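Mycosin-1 (Mycobacterium smegmatis, PDB 4KB5) is a subtilisin-like serine protease that cleaves EspB and may both regulate ESX-1 secretion and affect virulence. Local coordinates at residues Leu332-Thr344 with Ala365-Ala378. Sequence-based numbering, arbitrary orientation.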
loop_
_atom_site.group_PDB
_atom_site.type_symbol
_atom_site.label_atom_id
_atom_site.label_comp_id
_atom_site.label_asym_id
_atom_site.label_seq_id
_atom_site.Cartn_x
_atom_site.Cartn_y
_atom_site.Cartn_z
ATOM N N LEU A 332 3.403 15.373 14.638
ATOM C CA LEU A 332 3.824 15.405 13.243
ATOM C C LEU A 332 2.624 15.255 12.336
ATOM O O LEU A 332 1.697 14.509 12.651
ATOM C CB LEU A 332 4.849 14.315 12.957
ATOM C CG LEU A 332 6.216 14.490 13.640
ATOM C CD1 LEU A 332 7.188 13.435 13.128
ATOM C CD2 LEU A 332 6.789 15.892 13.444
ATOM N N THR A 333 2.643 15.987 11.224
ATOM C CA THR A 333 1.586 15.921 10.216
ATOM C C THR A 333 1.942 14.769 9.271
ATOM O O THR A 333 3.051 14.248 9.338
ATOM C CB THR A 333 1.503 17.237 9.412
ATOM O OG1 THR A 333 2.769 17.506 8.800
ATOM C CG2 THR A 333 1.129 18.412 10.315
ATOM N N PRO A 334 1.007 14.367 8.391
ATOM C CA PRO A 334 1.336 13.338 7.402
ATOM C C PRO A 334 2.613 13.610 6.599
ATOM O O PRO A 334 3.438 12.703 6.435
ATOM C CB PRO A 334 0.113 13.329 6.484
ATOM C CG PRO A 334 -1.008 13.758 7.359
ATOM C CD PRO A 334 -0.442 14.676 8.415
ATOM N N ALA A 335 2.774 14.831 6.091
ATOM C CA ALA A 335 4.002 15.190 5.361
ATOM C C ALA A 335 5.257 14.972 6.207
ATOM O O ALA A 335 6.271 14.478 5.715
ATOM C CB ALA A 335 3.946 16.640 4.855
ATOM N N GLN A 336 5.181 15.349 7.474
ATOM C CA GLN A 336 6.316 15.254 8.368
ATOM C C GLN A 336 6.625 13.817 8.779
ATOM O O GLN A 336 7.784 13.478 9.027
ATOM C CB GLN A 336 6.068 16.131 9.598
ATOM C CG GLN A 336 6.045 17.607 9.240
ATOM C CD GLN A 336 5.584 18.488 10.375
ATOM O OE1 GLN A 336 4.849 18.054 11.265
ATOM N NE2 GLN A 336 6.001 19.754 10.336
ATOM N N ILE A 337 5.589 12.980 8.869
ATOM C CA ILE A 337 5.781 11.554 9.126
ATOM C C ILE A 337 6.473 10.890 7.930
ATOM O O ILE A 337 7.473 10.195 8.097
ATOM C CB ILE A 337 4.448 10.855 9.499
ATOM C CG1 ILE A 337 4.026 11.305 10.899
ATOM C CG2 ILE A 337 4.609 9.332 9.443
ATOM C CD1 ILE A 337 2.579 11.003 11.267
ATOM N N ILE A 338 5.976 11.145 6.727
ATOM C CA ILE A 338 6.608 10.649 5.497
ATOM C C ILE A 338 8.067 11.128 5.377
ATOM O O ILE A 338 8.946 10.348 4.991
ATOM C CB ILE A 338 5.812 11.065 4.241
ATOM C CG1 ILE A 338 4.487 10.285 4.152
ATOM C CG2 ILE A 338 6.617 10.833 2.964
ATOM C CD1 ILE A 338 3.503 10.895 3.167
ATOM N N ASN A 339 8.319 12.396 5.714
ATOM C CA ASN A 339 9.677 12.951 5.622
ATOM C C ASN A 339 10.648 12.202 6.534
ATOM O O ASN A 339 11.751 11.852 6.129
ATOM C CB ASN A 339 9.703 14.449 5.973
ATOM C CG ASN A 339 11.125 15.014 5.984
ATOM O OD1 ASN A 339 11.667 15.359 7.036
ATOM N ND2 ASN A 339 11.736 15.064 4.824
ATOM N N ARG A 340 10.215 11.976 7.765
ATOM C CA ARG A 340 10.966 11.224 8.751
ATOM C C ARG A 340 11.296 9.780 8.294
ATOM O O ARG A 340 12.421 9.296 8.479
ATOM C CB ARG A 340 10.198 11.251 10.065
ATOM C CG ARG A 340 10.747 10.358 11.152
ATOM C CD ARG A 340 10.157 10.723 12.502
ATOM N NE ARG A 340 10.806 11.898 13.046
ATOM C CZ ARG A 340 11.972 11.904 13.695
ATOM N NH1 ARG A 340 12.459 13.054 14.128
ATOM N NH2 ARG A 340 12.656 10.782 13.914
ATOM N N ILE A 341 10.330 9.116 7.675
ATOM C CA ILE A 341 10.530 7.770 7.148
ATOM C C ILE A 341 11.506 7.743 5.960
ATOM O O ILE A 341 12.392 6.884 5.900
ATOM C CB ILE A 341 9.171 7.111 6.792
ATOM C CG1 ILE A 341 8.374 6.841 8.076
ATOM C CG2 ILE A 341 9.363 5.833 5.975
ATOM C CD1 ILE A 341 6.976 6.283 7.856
ATOM N N THR A 342 11.360 8.679 5.024
ATOM C CA THR A 342 12.227 8.697 3.852
ATOM C C THR A 342 13.645 9.228 4.155
ATOM O O THR A 342 14.604 8.780 3.547
ATOM C CB THR A 342 11.603 9.496 2.695
ATOM O OG1 THR A 342 11.375 10.845 3.126
ATOM C CG2 THR A 342 10.257 8.847 2.268
ATOM N N ALA A 343 13.758 10.161 5.098
ATOM C CA ALA A 343 15.032 10.780 5.462
ATOM C C ALA A 343 15.945 9.822 6.198
ATOM O O ALA A 343 17.168 9.938 6.089
ATOM C CB ALA A 343 14.806 12.020 6.321
ATOM N N THR A 344 15.358 8.902 6.965
ATOM C CA THR A 344 16.133 7.955 7.752
ATOM C C THR A 344 16.303 6.610 7.047
ATOM O O THR A 344 16.879 5.689 7.598
ATOM C CB THR A 344 15.544 7.754 9.165
ATOM O OG1 THR A 344 14.218 7.202 9.079
ATOM C CG2 THR A 344 15.504 9.083 9.925
ATOM N N ALA A 365 15.898 3.908 13.241
ATOM C CA ALA A 365 16.355 5.258 12.890
ATOM C C ALA A 365 15.174 6.224 12.803
ATOM O O ALA A 365 15.222 7.313 13.393
ATOM C CB ALA A 365 17.137 5.240 11.591
ATOM N N ALA A 366 14.107 5.811 12.103
ATOM C CA ALA A 366 12.868 6.631 12.019
ATOM C C ALA A 366 12.311 7.032 13.379
ATOM O O ALA A 366 11.704 8.096 13.528
ATOM C CB ALA A 366 11.793 5.930 11.196
ATOM N N LEU A 367 12.519 6.182 14.374
ATOM C CA LEU A 367 11.936 6.423 15.686
ATOM C C LEU A 367 12.851 7.184 16.647
ATOM O O LEU A 367 12.396 7.645 17.694
ATOM C CB LEU A 367 11.467 5.096 16.306
ATOM C CG LEU A 367 10.233 4.449 15.648
ATOM C CD1 LEU A 367 10.132 2.962 15.980
ATOM C CD2 LEU A 367 8.949 5.169 16.028
ATOM N N THR A 368 14.128 7.325 16.294
ATOM C CA THR A 368 15.131 7.874 17.230
ATOM C C THR A 368 15.932 9.083 16.714
ATOM O O THR A 368 16.313 9.925 17.513
ATOM C CB THR A 368 16.135 6.792 17.717
ATOM O OG1 THR A 368 16.771 6.191 16.586
ATOM C CG2 THR A 368 15.446 5.706 18.519
ATOM N N TRP A 369 16.196 9.173 15.410
ATOM C CA TRP A 369 16.999 10.295 14.870
ATOM C C TRP A 369 16.346 11.626 15.111
ATOM O O TRP A 369 15.107 11.751 15.064
ATOM C CB TRP A 369 17.269 10.154 13.375
ATOM C CG TRP A 369 18.309 9.129 12.976
ATOM C CD1 TRP A 369 18.753 8.031 13.708
ATOM C CD2 TRP A 369 19.038 9.046 11.694
ATOM N NE1 TRP A 369 19.690 7.321 13.007
ATOM C CE2 TRP A 369 19.904 7.868 11.791
ATOM C CE3 TRP A 369 19.069 9.813 10.530
ATOM C CZ2 TRP A 369 20.753 7.488 10.758
ATOM C CZ3 TRP A 369 19.931 9.416 9.490
ATOM C CH2 TRP A 369 20.750 8.281 9.605
ATOM N N GLU A 370 17.178 12.635 15.367
ATOM C CA GLU A 370 16.708 14.008 15.469
ATOM C C GLU A 370 17.010 14.702 14.150
ATOM O O GLU A 370 18.173 14.802 13.726
ATOM C CB GLU A 370 17.375 14.732 16.635
ATOM C CG GLU A 370 16.483 15.753 17.322
ATOM C CD GLU A 370 17.272 16.847 18.015
ATOM O OE1 GLU A 370 16.810 18.004 17.999
ATOM O OE2 GLU A 370 18.355 16.561 18.567
ATOM N N ILE A 371 15.950 15.145 13.478
ATOM C CA ILE A 371 16.075 15.790 12.173
ATOM C C ILE A 371 15.132 16.998 12.095
ATOM O O ILE A 371 14.190 17.091 12.882
ATOM C CB ILE A 371 15.761 14.813 11.005
ATOM C CG1 ILE A 371 14.304 14.323 11.088
ATOM C CG2 ILE A 371 16.786 13.675 10.937
ATOM C CD1 ILE A 371 13.871 13.399 9.966
ATOM N N PRO A 372 15.386 17.923 11.145
ATOM C CA PRO A 372 14.411 18.997 10.895
ATOM C C PRO A 372 13.052 18.426 10.432
ATOM O O PRO A 372 13.013 17.588 9.531
ATOM C CB PRO A 372 15.071 19.841 9.780
ATOM C CG PRO A 372 16.237 19.045 9.270
ATOM C CD PRO A 372 16.631 18.092 10.362
ATOM N N ASP A 373 11.964 18.855 11.068
ATOM C CA ASP A 373 10.608 18.385 10.715
ATOM C C ASP A 373 10.217 18.660 9.259
ATOM O O ASP A 373 9.600 17.820 8.604
ATOM C CB ASP A 373 9.566 19.003 11.643
ATOM C CG ASP A 373 9.642 18.454 13.052
ATOM O OD1 ASP A 373 9.000 19.035 13.950
ATOM O OD2 ASP A 373 10.338 17.433 13.267
ATOM N N GLY A 374 10.583 19.839 8.758
ATOM C CA GLY A 374 10.229 20.232 7.403
ATOM C C GLY A 374 8.810 20.771 7.337
ATOM O O GLY A 374 8.164 20.931 8.362
ATOM N N PRO A 375 8.315 21.037 6.119
ATOM C CA PRO A 375 6.996 21.670 5.904
ATOM C C PRO A 375 5.832 20.815 6.436
ATOM O O PRO A 375 5.899 19.585 6.400
ATOM C CB PRO A 375 6.893 21.801 4.379
ATOM C CG PRO A 375 8.174 21.279 3.806
ATOM C CD PRO A 375 8.918 20.534 4.870
ATOM N N GLU A 376 4.781 21.469 6.916
ATOM C CA GLU A 376 3.628 20.775 7.494
ATOM C C GLU A 376 2.773 20.063 6.444
ATOM O O GLU A 376 2.216 19.007 6.714
ATOM C CB GLU A 376 2.772 21.738 8.311
ATOM C CG GLU A 376 3.452 22.206 9.588
ATOM C CD GLU A 376 2.556 23.069 10.455
ATOM O OE1 GLU A 376 1.431 23.416 10.030
ATOM O OE2 GLU A 376 2.980 23.407 11.575
ATOM N N LYS A 377 2.674 20.652 5.254
ATOM C CA LYS A 377 1.970 20.021 4.144
ATOM C C LYS A 377 2.884 19.977 2.948
ATOM O O LYS A 377 3.765 20.836 2.806
ATOM C CB LYS A 377 0.670 20.762 3.821
ATOM C CG LYS A 377 -0.194 20.952 5.057
ATOM C CD LYS A 377 -1.666 21.104 4.754
ATOM C CE LYS A 377 -2.436 20.967 6.053
ATOM N NZ LYS A 377 -3.834 21.459 5.964
ATOM N N ALA A 378 2.700 18.959 2.102
ATOM C CA ALA A 378 3.486 18.842 0.880
ATOM C C ALA A 378 3.419 20.155 0.091
ATOM O O ALA A 378 2.331 20.611 -0.247
ATOM C CB ALA A 378 2.984 17.682 0.025
HETATM O O HOH W 1 0.597 16.982 5.710
HETATM O O HOH W 2 9.991 15.120 9.462
HETATM O O HOH W 3 14.254 16.568 7.620
HETATM O O HOH W 4 10.713 14.712 12.016
#
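Arg340 reaches from helix 334-343 of this subtilisin-like fold to the chain around helix 363-368, where its guanidinium donates from its edge to two backbone carbonyls. Arg340 NH1 and Arg340 NH2 both donate to Trp369 O, with NH2 2.9 Å from that oxygen, while Arg340 NH2 also donates to Ala366 O at 2.9 Å from above that carbonyl's plane. The bend at chi3 (-79°) turns the group to this edge-on grip; Ile371 CG1 lies over one guanidinium face, and Phe329 adds a cation-pi contact. Packing is close here: Thr344 CG2 sits 3.7 Å from Trp369 CE3, and Ala365 CB rests over one face of the indole, toward its rim.

Beyond Ile371 the chain runs back along the helix without regular structure, and the contact becomes looser and wetter. One water joins Arg340 NE to Asp373 OD2, and another links Ala335 N with Glu376 O. The grip firms up again at the helix start, where Thr333 and Gln336 form a capping box: Thr333 N donates to Gln336 OE1, with the return bond from Gln336 N to Thr333 OG1 weak, leaving the other end of the same amide, Gln336 NE2, to reach Gly374 O at 3.2 Å, nearly straight at 167°. The OG1 of Thr333, the N-cap residue, gives its proton to Glu376 O across 2.6 Å, in the carbonyl plane and on a lone pair.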